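Local structure of long form salivary protein D7L1 (Anopheles stephensi, 3NHI) at residues Tyr158-Lys161 / Arg162-Gly166; Phe258-His261 / Glu262-Ser265. The protein binds and sequesters cysteinyl leukotrienes and thromboxane A2 analogues, and so modulates blood feeding of the female mosquito on vertebrate hosts. All coordinates share one frame; numbering follows the deposited sequence.

Interaction 1: residues Tyr158-Lys161 / Arg162-Gly166; sequences YCEK and RAWKG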
loop_
_atom_site.group_PDB
_atom_site.type_symbol
_atom_site.label_atom_id
_atom_site.label_comp_id
_atom_site.label_asym_id
_atom_site.label_seq_id
_atom_site.Cartn_x
_atom_site.Cartn_y
_atom_site.Cartn_z
ATOM N N TYR A 158 -2.106 2.338 14.430
ATOM C CA TYR A 158 -1.347 1.106 14.552
ATOM C C TYR A 158 0.042 1.380 15.141
ATOM O O TYR A 158 0.491 0.700 16.075
ATOM C CB TYR A 158 -1.242 0.420 13.179
ATOM C CG TYR A 158 -0.288 -0.744 13.169
ATOM C CD1 TYR A 158 -0.723 -2.031 13.472
ATOM C CD2 TYR A 158 1.072 -0.550 12.891
ATOM C CE1 TYR A 158 0.173 -3.109 13.476
ATOM C CE2 TYR A 158 1.964 -1.606 12.906
ATOM C CZ TYR A 158 1.515 -2.872 13.196
ATOM O OH TYR A 158 2.436 -3.901 13.206
ATOM N N CYS A 159 0.710 2.395 14.602
ATOM C CA CYS A 159 2.064 2.743 15.013
ATOM C C CYS A 159 2.106 3.358 16.412
ATOM O O CYS A 159 3.033 3.085 17.175
ATOM C CB CYS A 159 2.689 3.681 13.985
ATOM S SG CYS A 159 2.900 2.904 12.351
ATOM N N GLU A 160 1.108 4.175 16.752
ATOM C CA GLU A 160 0.995 4.720 18.112
ATOM C C GLU A 160 0.977 3.604 19.164
ATOM O O GLU A 160 1.691 3.681 20.171
ATOM C CB GLU A 160 -0.250 5.600 18.239
ATOM C CG GLU A 160 -0.421 6.233 19.627
ATOM C CD GLU A 160 -1.791 6.846 19.866
ATOM O OE1 GLU A 160 -2.708 6.639 19.047
ATOM O OE2 GLU A 160 -1.949 7.536 20.895
ATOM N N LYS A 161 0.179 2.568 18.906
ATOM C CA LYS A 161 0.016 1.437 19.824
ATOM C C LYS A 161 1.351 0.733 20.078
ATOM O O LYS A 161 1.601 0.233 21.175
ATOM C CB LYS A 161 -1.025 0.455 19.253
ATOM C CG LYS A 161 -1.276 -0.781 20.114
ATOM C CD LYS A 161 -2.481 -1.574 19.669
ATOM C CE LYS A 161 -2.600 -2.818 20.529
ATOM N NZ LYS A 161 -3.962 -3.427 20.462
ATOM N N ARG A 162 2.209 0.696 19.068
ATOM C CA ARG A 162 3.496 0.026 19.227
ATOM C C ARG A 162 4.630 0.929 19.704
ATOM O O ARG A 162 5.600 0.451 20.288
ATOM C CB ARG A 162 3.851 -0.752 17.972
ATOM C CG ARG A 162 3.085 -2.046 17.953
ATOM C CD ARG A 162 2.534 -2.357 16.613
ATOM N NE ARG A 162 1.634 -3.500 16.721
ATOM C CZ ARG A 162 0.310 -3.425 16.826
ATOM N NH1 ARG A 162 -0.329 -2.253 16.820
ATOM N NH2 ARG A 162 -0.382 -4.550 16.929
ATOM N N ALA A 163 4.484 2.230 19.489
ATOM C CA ALA A 163 5.472 3.197 19.962
ATOM C C ALA A 163 5.342 3.512 21.452
ATOM O O ALA A 163 6.355 3.679 22.142
ATOM C CB ALA A 163 5.381 4.475 19.144
ATOM N N TRP A 164 4.103 3.611 21.927
ATOM C CA TRP A 164 3.807 3.834 23.340
ATOM C C TRP A 164 3.122 2.599 23.907
ATOM O O TRP A 164 1.888 2.516 23.951
ATOM C CB TRP A 164 2.921 5.071 23.533
ATOM C CG TRP A 164 3.619 6.379 23.284
ATOM C CD1 TRP A 164 4.376 7.090 24.174
ATOM C CD2 TRP A 164 3.603 7.148 22.071
ATOM N NE1 TRP A 164 4.824 8.249 23.596
ATOM C CE2 TRP A 164 4.370 8.309 22.302
ATOM C CE3 TRP A 164 3.005 6.971 20.813
ATOM C CZ2 TRP A 164 4.567 9.286 21.316
ATOM C CZ3 TRP A 164 3.196 7.939 19.838
ATOM C CH2 TRP A 164 3.974 9.081 20.094
ATOM N N LYS A 165 3.934 1.637 24.326
ATOM C CA LYS A 165 3.430 0.367 24.845
ATOM C C LYS A 165 3.963 0.088 26.256
ATOM O O LYS A 165 3.837 -1.027 26.776
ATOM C CB LYS A 165 3.763 -0.781 23.873
ATOM C CG LYS A 165 5.255 -1.065 23.680
ATOM C CD LYS A 165 5.475 -2.205 22.679
ATOM C CE LYS A 165 6.806 -2.936 22.885
ATOM N NZ LYS A 165 8.021 -2.074 22.811
ATOM N N GLY A 166 4.545 1.112 26.874
ATOM C CA GLY A 166 5.084 0.999 28.229
ATOM C C GLY A 166 4.290 1.813 29.232
ATOM O O GLY A 166 3.081 2.012 29.071
HETATM O O HOH W 1 -0.299 3.919 22.921
HETATM O O HOH W 2 0.138 0.299 23.437
HETATM O O HOH W 3 -3.101 -5.349 18.249
#

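Interaction 2: residues Phe258-His261 / Glu262-Ser265; sequences FDFH and ELRS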
loop_
_atom_site.group_PDB
_atom_site.type_symbol
_atom_site.label_atom_id
_atom_site.label_comp_id
_atom_site.label_asym_id
_atom_site.label_seq_id
_atom_site.Cartn_x
_atom_site.Cartn_y
_atom_site.Cartn_z
ATOM N N PHE A 258 -0.972 14.816 5.327
ATOM C CA PHE A 258 -0.668 13.695 6.215
ATOM C C PHE A 258 -1.945 13.195 6.896
ATOM O O PHE A 258 -2.135 11.977 7.044
ATOM C CB PHE A 258 0.354 14.186 7.235
ATOM C CG PHE A 258 1.163 13.118 7.934
ATOM C CD1 PHE A 258 1.959 12.196 7.244
ATOM C CD2 PHE A 258 1.209 13.136 9.318
ATOM C CE1 PHE A 258 2.764 11.271 7.950
ATOM C CE2 PHE A 258 1.994 12.234 10.027
ATOM C CZ PHE A 258 2.784 11.300 9.346
ATOM N N ASP A 259 -2.829 14.117 7.287
ATOM C CA ASP A 259 -4.119 13.749 7.874
ATOM C C ASP A 259 -4.983 13.016 6.850
ATOM O O ASP A 259 -5.630 12.017 7.181
ATOM C CB ASP A 259 -4.891 14.982 8.377
ATOM C CG ASP A 259 -4.241 15.666 9.571
ATOM O OD1 ASP A 259 -3.339 15.087 10.210
ATOM O OD2 ASP A 259 -4.683 16.791 9.895
ATOM N N PHE A 260 -4.980 13.482 5.602
ATOM C CA PHE A 260 -5.757 12.793 4.559
ATOM C C PHE A 260 -5.204 11.387 4.346
ATOM O O PHE A 260 -5.973 10.430 4.214
ATOM C CB PHE A 260 -5.768 13.600 3.258
ATOM C CG PHE A 260 -6.679 13.043 2.190
ATOM C CD1 PHE A 260 -7.934 12.521 2.507
ATOM C CD2 PHE A 260 -6.297 13.096 0.865
ATOM C CE1 PHE A 260 -8.791 12.040 1.506
ATOM C CE2 PHE A 260 -7.140 12.624 -0.146
ATOM C CZ PHE A 260 -8.393 12.101 0.177
ATOM N N HIS A 261 -3.874 11.254 4.341
ATOM C CA HIS A 261 -3.305 9.918 4.219
ATOM C C HIS A 261 -3.605 9.061 5.451
ATOM O O HIS A 261 -3.807 7.849 5.316
ATOM C CB HIS A 261 -1.814 9.937 3.881
ATOM C CG HIS A 261 -1.349 8.709 3.150
ATOM N ND1 HIS A 261 -0.183 8.692 2.416
ATOM C CD2 HIS A 261 -1.895 7.474 3.012
ATOM C CE1 HIS A 261 -0.015 7.493 1.882
ATOM N NE2 HIS A 261 -1.041 6.736 2.225
ATOM N N GLU A 262 -3.691 9.662 6.637
ATOM C CA GLU A 262 -4.145 8.858 7.776
ATOM C C GLU A 262 -5.498 8.191 7.478
ATOM O O GLU A 262 -5.652 6.972 7.643
ATOM C CB GLU A 262 -4.220 9.637 9.091
ATOM C CG GLU A 262 -4.647 8.665 10.182
ATOM C CD GLU A 262 -4.723 9.218 11.585
ATOM O OE1 GLU A 262 -4.583 10.443 11.787
ATOM O OE2 GLU A 262 -4.956 8.397 12.496
ATOM N N LEU A 263 -6.457 8.990 7.013
ATOM C CA LEU A 263 -7.757 8.453 6.639
ATOM C C LEU A 263 -7.648 7.349 5.594
ATOM O O LEU A 263 -8.218 6.267 5.756
ATOM C CB LEU A 263 -8.665 9.576 6.129
ATOM C CG LEU A 263 -10.010 9.157 5.537
ATOM C CD1 LEU A 263 -10.851 8.313 6.517
ATOM C CD2 LEU A 263 -10.742 10.402 5.108
ATOM N N ARG A 264 -6.908 7.629 4.529
ATOM C CA ARG A 264 -6.744 6.676 3.441
ATOM C C ARG A 264 -6.039 5.402 3.904
ATOM O O ARG A 264 -6.301 4.319 3.372
ATOM C CB ARG A 264 -5.998 7.331 2.278
ATOM C CG ARG A 264 -6.846 8.393 1.596
ATOM C CD ARG A 264 -6.244 8.924 0.323
ATOM N NE ARG A 264 -5.076 9.757 0.558
ATOM C CZ ARG A 264 -3.810 9.414 0.299
ATOM N NH1 ARG A 264 -3.483 8.227 -0.189
ATOM N NH2 ARG A 264 -2.851 10.279 0.552
ATOM N N SER A 265 -5.159 5.521 4.898
ATOM C CA SER A 265 -4.434 4.360 5.404
ATOM C C SER A 265 -5.319 3.483 6.277
ATOM O O SER A 265 -4.972 2.329 6.518
ATOM C CB SER A 265 -3.173 4.783 6.170
ATOM O OG SER A 265 -3.456 5.198 7.503
#

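Interaction 1: residues Tyr158-Lys161 / Arg162-Gly166
Two nitrogens of Arg162 converge on the carbonyl oxygen of Tyr158: the side-chain NH1 donates to Tyr158 O at 3.2 Å, and the backbone N of the same arginine adds a weak bond. The oxygen lies in the guanidinium plane, so the bond leaves the flat faces of that group available, and one of them rests on the Tyr158 ring. Here the planes are only 9° apart, Arg162 CZ sits 3.4 Å from Tyr158 CE1, and CD covers the ring face nearer the hydroxyl end. A bend at chi2 (137°) turns the arginine back along the helix to reach both targets. The phenol OH is held by Glu147 O, which fixes the far end of the ring. Water bridges Arg162 NH2 and Lys161 NZ, two like charges 5.2 Å apart. Two residues further along, Trp164 N donates to Glu160 O at 3.0 Å, while Glu160 CG packs against Trp164 CE3 with carboxylate and indole perpendicular; Ser170 binds the carboxylate. Trp164 then leaves helical geometry; one water ties its carbonyl to Lys161 O, another only weakly to Glu160 O. This is an i/i+4 tyrosine-arginine stack at the C-terminal end of helix 155-163, which the Cys159-Cys192 disulfide joins to helix 184-196 in the PBP/GOBP-family region.

Interaction 2: residues Phe258-His261 / Glu262-Ser265
His261 and Arg264 share one acid outside the segment: Arg264 NH2 forms a salt bridge with one carboxylate oxygen of Asp213, and His261 ND1 is hydrogen-bonded to the other. Consistent with both groups reaching the same carboxylate, the guanidinium lies over a face of the imidazole, the planes 25° apart and the centres 4.0 Å apart. NH2 makes the closest approach, 3.4 Å from His261 CG, while NH1 lies over the CD2 and NE2 side. The carboxylate probably offsets the arginine's charge in this buried setting.

On the Phe260 side the same arginine is used differently. Its bend at chi3 (-71°) carries CD and NE across one face of the phenyl ring, with NE 3.6 Å from Phe260 CD2, whereas the guanidinium plane is steeply inclined to that ring, at 64°. The result is a CH-pi contact from CD and an off-centre cation-pi contact from CZ. Leu263 CD2 approaches the edge of the Phe260 ring.

Beneath the side chains run four regular helical bonds, among them Ser265 N to His261 O at 2.7 Å and Arg264 N to Phe260 O at 3.0 Å. Ser265 OG turns back to donate to Glu262 O at 2.8 Å. On another side of the helix, Asp259 and Glu262 both form salt bridges with Arg176, so that one cation serves two acids; Asp259 is also hydrogen-bonded to Tyr178 OH and Glu262 to Ser154 OG. An arginine held between the aromatic side chains at i-4 and i-3 thus lies on a buried part of helix 251-266, which packs against helices 184-196 and 280-288 in this all-helical PBP/GOBP-family protein.

In the fold
Interactions 1 and 2 illustrate one theme twice, an arginine folding back over an aromatic ring of its own helix: the i/i+4 pairing of Tyr158 and Arg162 in the partly buried 158-166 recurs as Phe260 and Arg264 in the buried 258-265, where His261 adds an i/i+3 stack. Their centres lie 18 Å apart and their nearest atoms about 7 Å. Helix 184-196 links them, since Ile193 touches both Cys159 and Phe258; Thr293 does likewise, meeting Glu160 and Glu262. Neither is part of the lipid pocket itself, but the side chains of Tyr158 and Ser265 each lie about 11 Å from that of Lys151, which binds leukotriene C4 and thromboxane A2 analogues.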